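PDB 6CTH: concanavalin A-like lectin protein kinase family protein from Theobroma cacao, which probably acts as a protein kinase, transferring phosphate from ATP to protein hydroxyl groups, and is seen here as a kinase domain bound to an inhibitor. Local coordinates for residues Gly26-Val31 with Ala44-Ser49; Lys57-Glu62 with Gly85-Val90. All blocks are in the same frame, centred on the assembly; numbering follows the deposited sequence.

Interaction 1: Gly26-Val31 with Ala44-Ser49; sequences GGFGSV and AVKKVS. With FE7 (N-{(3Z)-2-oxo-3-[phenyl({4-[(piperidin-1-yl)methyl]phenyl}amino)methylidene]-2,3-dihydro-1H-indol-5-yl}ethanesulfonamide), chain B.
Strands 29-31 and 44-48 run antiparallel, at 162° with their axes 4.6 Å apart, and pair as a hairpin whose first strand leaves the glycine-rich loop of the kinase N-lobe. Lys47 N donates to Ser30 O (2.9 Å) almost along the C=O axis, while Ser49 N reaches Phe28 O at 3.1 Å from above the carbonyl plane. Lacking a side chain, Gly29 brings its CA within 3.2 Å of Lys47 O, and a water donates to that same oxygen and takes a weak bond from Ser30 N. Lys46, by sequence the lysine of the third kinase strand, has CG anti to the backbone N (chi1 -178°) and stays extended to its tip. It thus crosses under the loop at nearly a right angle to Phe28, whose ring takes the crowded chi1 position (56°) and folds inward. The ammonium lies over one ring face, NZ 3.6 Å from the centroid, in a cation-pi contact that CE joins as a CH-pi donor. Val48 CG2 meets the ring edge, 3.8 Å from CE1. Val31 and Ala44, compact and apolar, line the inhibitor pocket; Ala44 CB is 3.3 Å from N1 of FE7. Because Gly27 N, 3.1 Å from Lys46 NZ, is itself a donor, it cannot bond to the ammonium; the ring's electrons probably offset some of that crowding of positive ends.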
loop_
_atom_site.group_PDB
_atom_site.type_symbol
_atom_site.label_atom_id
_atom_site.label_comp_id
_atom_site.label_asym_id
_atom_site.label_seq_id
_atom_site.Cartn_x
_atom_site.Cartn_y
_atom_site.Cartn_z
ATOM N N GLY A 26 8.966 -8.940 4.100
ATOM C CA GLY A 26 8.067 -8.705 2.968
ATOM C C GLY A 26 6.826 -9.566 3.116
ATOM O O GLY A 26 6.642 -10.289 4.140
ATOM N N GLY A 27 5.954 -9.512 2.124
ATOM C CA GLY A 27 4.721 -10.272 2.191
ATOM C C GLY A 27 4.844 -11.786 2.181
ATOM O O GLY A 27 3.991 -12.491 2.712
ATOM N N PHE A 28 5.883 -12.302 1.547
ATOM C CA PHE A 28 6.044 -13.745 1.372
ATOM C C PHE A 28 7.529 -14.111 1.398
ATOM O O PHE A 28 7.980 -15.054 0.704
ATOM C CB PHE A 28 5.290 -14.213 0.104
ATOM C CG PHE A 28 5.690 -13.489 -1.173
ATOM C CD1 PHE A 28 6.756 -13.949 -1.954
ATOM C CD2 PHE A 28 4.973 -12.368 -1.621
ATOM C CE1 PHE A 28 7.114 -13.297 -3.137
ATOM C CE2 PHE A 28 5.317 -11.722 -2.813
ATOM C CZ PHE A 28 6.392 -12.184 -3.569
ATOM N N GLY A 29 8.276 -13.415 2.271
ATOM C CA GLY A 29 9.704 -13.681 2.490
ATOM C C GLY A 29 10.379 -12.503 3.188
ATOM O O GLY A 29 9.812 -11.415 3.307
ATOM N N SER A 30 11.565 -12.729 3.688
ATOM C CA SER A 30 12.383 -11.685 4.280
ATOM C C SER A 30 13.120 -10.925 3.183
ATOM O O SER A 30 13.536 -11.519 2.185
ATOM C CB SER A 30 13.415 -12.310 5.208
ATOM O OG SER A 30 12.753 -12.821 6.371
ATOM N N VAL A 31 13.357 -9.645 3.413
ATOM C CA VAL A 31 14.122 -8.823 2.460
ATOM C C VAL A 31 15.464 -8.434 3.086
ATOM O O VAL A 31 15.517 -7.963 4.248
ATOM C CB VAL A 31 13.335 -7.564 2.087
ATOM C CG1 VAL A 31 14.056 -6.754 1.007
ATOM C CG2 VAL A 31 11.919 -7.938 1.629
ATOM N N ALA A 44 17.988 -4.540 -2.891
ATOM C CA ALA A 44 17.144 -5.221 -1.898
ATOM C C ALA A 44 16.767 -6.578 -2.466
ATOM O O ALA A 44 16.248 -6.666 -3.586
ATOM C CB ALA A 44 15.911 -4.401 -1.600
ATOM N N VAL A 45 17.050 -7.644 -1.722
ATOM C CA VAL A 45 16.850 -8.996 -2.202
ATOM C C VAL A 45 15.792 -9.620 -1.302
ATOM O O VAL A 45 16.014 -9.721 -0.095
ATOM C CB VAL A 45 18.136 -9.811 -2.116
ATOM C CG1 VAL A 45 17.933 -11.249 -2.590
ATOM C CG2 VAL A 45 19.252 -9.126 -2.914
ATOM N N LYS A 46 14.683 -10.040 -1.894
ATOM C CA LYS A 46 13.654 -10.798 -1.196
ATOM C C LYS A 46 13.856 -12.291 -1.408
ATOM O O LYS A 46 13.832 -12.784 -2.540
ATOM C CB LYS A 46 12.282 -10.364 -1.685
ATOM C CG LYS A 46 11.141 -11.074 -0.962
ATOM C CD LYS A 46 9.805 -10.426 -1.238
ATOM C CE LYS A 46 8.728 -10.997 -0.323
ATOM N NZ LYS A 46 7.504 -10.195 -0.482
ATOM N N LYS A 47 14.075 -13.005 -0.298
ATOM C CA LYS A 47 14.204 -14.435 -0.280
ATOM C C LYS A 47 12.852 -15.052 0.052
ATOM O O LYS A 47 12.324 -14.856 1.158
ATOM C CB LYS A 47 15.228 -14.826 0.774
ATOM C CG LYS A 47 15.525 -16.312 0.808
ATOM C CD LYS A 47 16.737 -16.546 1.684
ATOM C CE LYS A 47 17.148 -18.010 1.644
ATOM N NZ LYS A 47 16.207 -18.893 2.390
ATOM N N VAL A 48 12.292 -15.787 -0.895
ATOM C CA VAL A 48 10.961 -16.320 -0.748
ATOM C C VAL A 48 10.937 -17.472 0.234
ATOM O O VAL A 48 11.859 -18.285 0.315
ATOM C CB VAL A 48 10.382 -16.738 -2.099
ATOM C CG1 VAL A 48 9.080 -17.505 -1.971
ATOM C CG2 VAL A 48 10.217 -15.491 -2.974
ATOM N N SER A 49 9.871 -17.464 1.011
ATOM C CA SER A 49 9.603 -18.450 2.023
ATOM C C SER A 49 8.875 -19.617 1.329
ATOM O O SER A 49 7.819 -19.415 0.719
ATOM C CB SER A 49 8.721 -17.812 3.108
ATOM O OG SER A 49 8.219 -18.811 3.969
HETATM C C4 FE7 B . 11.933 -3.150 -0.125
HETATM C C14 FE7 B . 10.105 -4.136 4.623
HETATM C C5 FE7 B . 12.363 -2.978 -1.454
HETATM C C6 FE7 B . 11.709 -3.581 -2.514
HETATM C C11 FE7 B . 11.959 -2.846 3.002
HETATM C C7 FE7 B . 10.587 -4.347 -2.256
HETATM C C8 FE7 B . 13.810 -1.755 -0.215
HETATM C C9 FE7 B . 12.844 -2.392 0.717
HETATM C C10 FE7 B . 12.891 -2.177 2.077
HETATM C C12 FE7 B . 12.019 -4.221 3.190
HETATM C C13 FE7 B . 11.094 -4.859 3.996
HETATM N N1 FE7 B . 13.467 -2.144 -1.465
HETATM N N2 FE7 B . 13.751 -1.262 2.545
HETATM C C3 FE7 B . 10.789 -3.911 0.114
HETATM N N3 FE7 B . 16.537 0.066 8.195
HETATM O O2 FE7 B . 14.748 -1.022 0.073
HETATM C C2 FE7 B . 10.102 -4.480 -0.958
HETATM N N FE7 B . 8.849 -5.140 -0.795
HETATM S S FE7 B . 7.966 -5.395 0.539
HETATM O O FE7 B . 8.806 -5.263 1.686
HETATM O O1 FE7 B . 7.241 -6.609 0.334
HETATM C C1 FE7 B . 6.892 -4.007 0.395
HETATM C C FE7 B . 6.459 -3.915 -1.047
HETATM C C16 FE7 B . 10.962 -2.126 3.648
HETATM C C15 FE7 B . 10.041 -2.772 4.450
HETATM C C17 FE7 B . 14.130 -0.835 3.837
HETATM C C22 FE7 B . 13.632 -1.427 4.989
HETATM C C21 FE7 B . 13.999 -0.946 6.233
HETATM C C20 FE7 B . 14.863 0.131 6.356
HETATM C C19 FE7 B . 15.351 0.719 5.201
HETATM C C18 FE7 B . 14.995 0.244 3.953
HETATM C C23 FE7 B . 15.275 0.643 7.716
HETATM C C28 FE7 B . 16.968 0.702 9.441
HETATM C C27 FE7 B . 18.315 0.184 9.890
HETATM C C26 FE7 B . 18.294 -1.321 10.051
HETATM C C25 FE7 B . 17.731 -1.989 8.813
HETATM C C24 FE7 B . 16.408 -1.375 8.420
HETATM O O HOH W 1 12.498 -16.035 3.568
#

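Interaction 2: Lys57-Glu62 with Gly85-Val90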
loop_
_atom_site.group_PDB
_atom_site.type_symbol
_atom_site.label_atom_id
_atom_site.label_comp_id
_atom_site.label_asym_id
_atom_site.label_seq_id
_atom_site.Cartn_x
_atom_site.Cartn_y
_atom_site.Cartn_z
ATOM N N LYS A 57 3.435 -19.595 -5.195
ATOM C CA LYS A 57 2.331 -18.977 -5.900
ATOM C C LYS A 57 2.524 -17.442 -5.917
ATOM O O LYS A 57 2.326 -16.809 -6.974
ATOM C CB LYS A 57 0.988 -19.366 -5.266
ATOM N N GLU A 58 2.936 -16.858 -4.785
ATOM C CA GLU A 58 3.109 -15.401 -4.706
ATOM C C GLU A 58 4.330 -14.947 -5.484
ATOM O O GLU A 58 4.253 -13.930 -6.155
ATOM C CB GLU A 58 3.143 -14.841 -3.286
ATOM C CG GLU A 58 1.801 -14.952 -2.565
ATOM C CD GLU A 58 1.638 -13.970 -1.419
ATOM O OE1 GLU A 58 1.528 -12.738 -1.611
ATOM O OE2 GLU A 58 1.586 -14.419 -0.260
ATOM N N TYR A 59 5.426 -15.708 -5.461
ATOM C CA TYR A 59 6.552 -15.432 -6.342
ATOM C C TYR A 59 6.109 -15.419 -7.806
ATOM O O TYR A 59 6.424 -14.483 -8.561
ATOM C CB TYR A 59 7.669 -16.495 -6.143
ATOM C CG TYR A 59 8.761 -16.431 -7.152
ATOM C CD1 TYR A 59 9.872 -15.604 -6.963
ATOM C CD2 TYR A 59 8.664 -17.129 -8.345
ATOM C CE1 TYR A 59 10.873 -15.512 -7.937
ATOM C CE2 TYR A 59 9.660 -17.065 -9.307
ATOM C CZ TYR A 59 10.755 -16.256 -9.098
ATOM O OH TYR A 59 11.705 -16.188 -10.066
ATOM N N ALA A 60 5.348 -16.431 -8.214
ATOM C CA ALA A 60 4.966 -16.572 -9.637
ATOM C C ALA A 60 4.057 -15.428 -10.110
ATOM O O ALA A 60 4.264 -14.845 -11.212
ATOM C CB ALA A 60 4.285 -17.906 -9.861
ATOM N N SER A 61 3.081 -15.104 -9.263
ATOM C CA SER A 61 2.237 -13.947 -9.441
ATOM C C SER A 61 3.072 -12.659 -9.507
ATOM O O SER A 61 2.831 -11.822 -10.384
ATOM C CB SER A 61 1.175 -13.852 -8.323
ATOM O OG SER A 61 0.487 -12.608 -8.439
ATOM N N GLU A 62 4.015 -12.465 -8.595
ATOM C CA GLU A 62 4.796 -11.244 -8.611
ATOM C C GLU A 62 5.541 -11.109 -9.933
ATOM O O GLU A 62 5.447 -10.050 -10.576
ATOM C CB GLU A 62 5.738 -11.135 -7.426
ATOM C CG GLU A 62 6.768 -9.983 -7.458
ATOM C CD GLU A 62 6.433 -8.773 -6.596
ATOM O OE1 GLU A 62 5.406 -8.750 -5.918
ATOM O OE2 GLU A 62 7.250 -7.829 -6.555
ATOM N N GLY A 85 15.951 -25.250 -5.278
ATOM C CA GLY A 85 14.676 -24.936 -4.596
ATOM C C GLY A 85 14.353 -23.456 -4.371
ATOM O O GLY A 85 13.182 -23.106 -4.161
ATOM N N GLU A 86 15.382 -22.601 -4.445
ATOM C CA GLU A 86 15.340 -21.214 -3.974
ATOM C C GLU A 86 14.760 -20.217 -5.020
ATOM O O GLU A 86 15.167 -20.167 -6.177
ATOM C CB GLU A 86 16.737 -20.740 -3.534
ATOM C CG GLU A 86 17.365 -21.512 -2.361
ATOM C CD GLU A 86 17.207 -20.814 -1.022
ATOM O OE1 GLU A 86 18.129 -20.916 -0.179
ATOM O OE2 GLU A 86 16.150 -20.176 -0.790
ATOM N N LEU A 87 13.803 -19.435 -4.566
ATOM C CA LEU A 87 13.134 -18.408 -5.384
ATOM C C LEU A 87 13.460 -17.057 -4.748
ATOM O O LEU A 87 13.352 -16.920 -3.515
ATOM C CB LEU A 87 11.640 -18.615 -5.374
ATOM C CG LEU A 87 11.015 -19.955 -5.742
ATOM C CD1 LEU A 87 9.571 -20.017 -5.278
ATOM C CD2 LEU A 87 11.093 -20.211 -7.215
ATOM N N MET A 88 13.897 -16.093 -5.563
ATOM C CA MET A 88 14.260 -14.749 -5.089
ATOM C C MET A 88 13.963 -13.626 -6.059
ATOM O O MET A 88 13.990 -13.855 -7.268
ATOM C CB MET A 88 15.723 -14.699 -4.749
ATOM C CG MET A 88 15.968 -15.667 -3.603
ATOM S SD MET A 88 17.495 -15.315 -2.874
ATOM C CE MET A 88 18.427 -16.356 -3.965
ATOM N N LEU A 89 13.728 -12.428 -5.508
ATOM C CA LEU A 89 13.326 -11.250 -6.267
ATOM C C LEU A 89 14.203 -10.065 -5.848
ATOM O O LEU A 89 14.509 -9.874 -4.650
ATOM C CB LEU A 89 11.858 -10.922 -6.026
ATOM C CG LEU A 89 10.840 -12.007 -6.380
ATOM C CD1 LEU A 89 9.552 -11.841 -5.562
ATOM C CD2 LEU A 89 10.590 -11.977 -7.887
ATOM N N VAL A 90 14.636 -9.279 -6.828
ATOM C CA VAL A 90 15.609 -8.221 -6.575
ATOM C C VAL A 90 15.048 -6.882 -6.986
ATOM O O VAL A 90 14.500 -6.768 -8.084
ATOM C CB VAL A 90 16.922 -8.472 -7.382
ATOM C CG1 VAL A 90 17.986 -7.466 -6.965
ATOM C CG2 VAL A 90 17.418 -9.875 -7.145
#
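Tyr59 points from helix 57-62 toward strand 86-90, and its ring lies between axes that approach to 9.5 Å at 39°. With CG anti to the backbone N (chi1 170°), the ring is laid between two leucines that rise from the same side of the strand. Leu87 sets its CB over one face, 4.0 Å from the centroid, as a CH-pi contact, and its two methyls follow the ring from CB to CE2. Leu89 approaches obliquely, bringing CD2 to 3.5 Å from CE1, while Met88 O lies at the ring edge in its plane, 3.6 Å from the same CE1. A large, flat, mostly apolar side chain suits this seat. This is the helix C of the kinase N-lobe resting on the sheet face that carries Leu87 and Leu89; helix 7-14 touches Met88, which points away from helix C, and Val48 of the neighbouring strand also touches Tyr59. One turn on, Glu62 matches the conserved helix C glutamate: its CG packs 3.8 Å from Leu89 CD1, and a chi2 of 102° turns the buried carboxylate toward Tyr91 OH and Phe160 N, which bond to OE2 and OE1. No hydrogen bond spans the two segments. Away from this seam the contact thins quickly: Ala60, small and exposed, turns its methyl from the strand, and the strand's lead-in at Gly85 is exposed and poorly ordered.

In the fold
Both interactions meet on one sheet of the N-lobe, where strands 41-48 and 86-92 are neighbours: Lys46 N probably bonds to Leu89 O, and Val48 N to Leu87 O. Interaction 1 is partly buried, joins two strands by backbone bonds and borders the inhibitor; interaction 2 is wholly buried where it touches and relies on apolar side chains between helix and strand. Phe28 bridges them, its CD2 lying 3.5 Å from Glu58 OE1. The lysine and helix C glutamate that pair in active kinases stand apart here, Lys46 NZ being 6.0 Å from Glu62 OE1, so their ion pair is not formed; the Phe28 ring touches both residues.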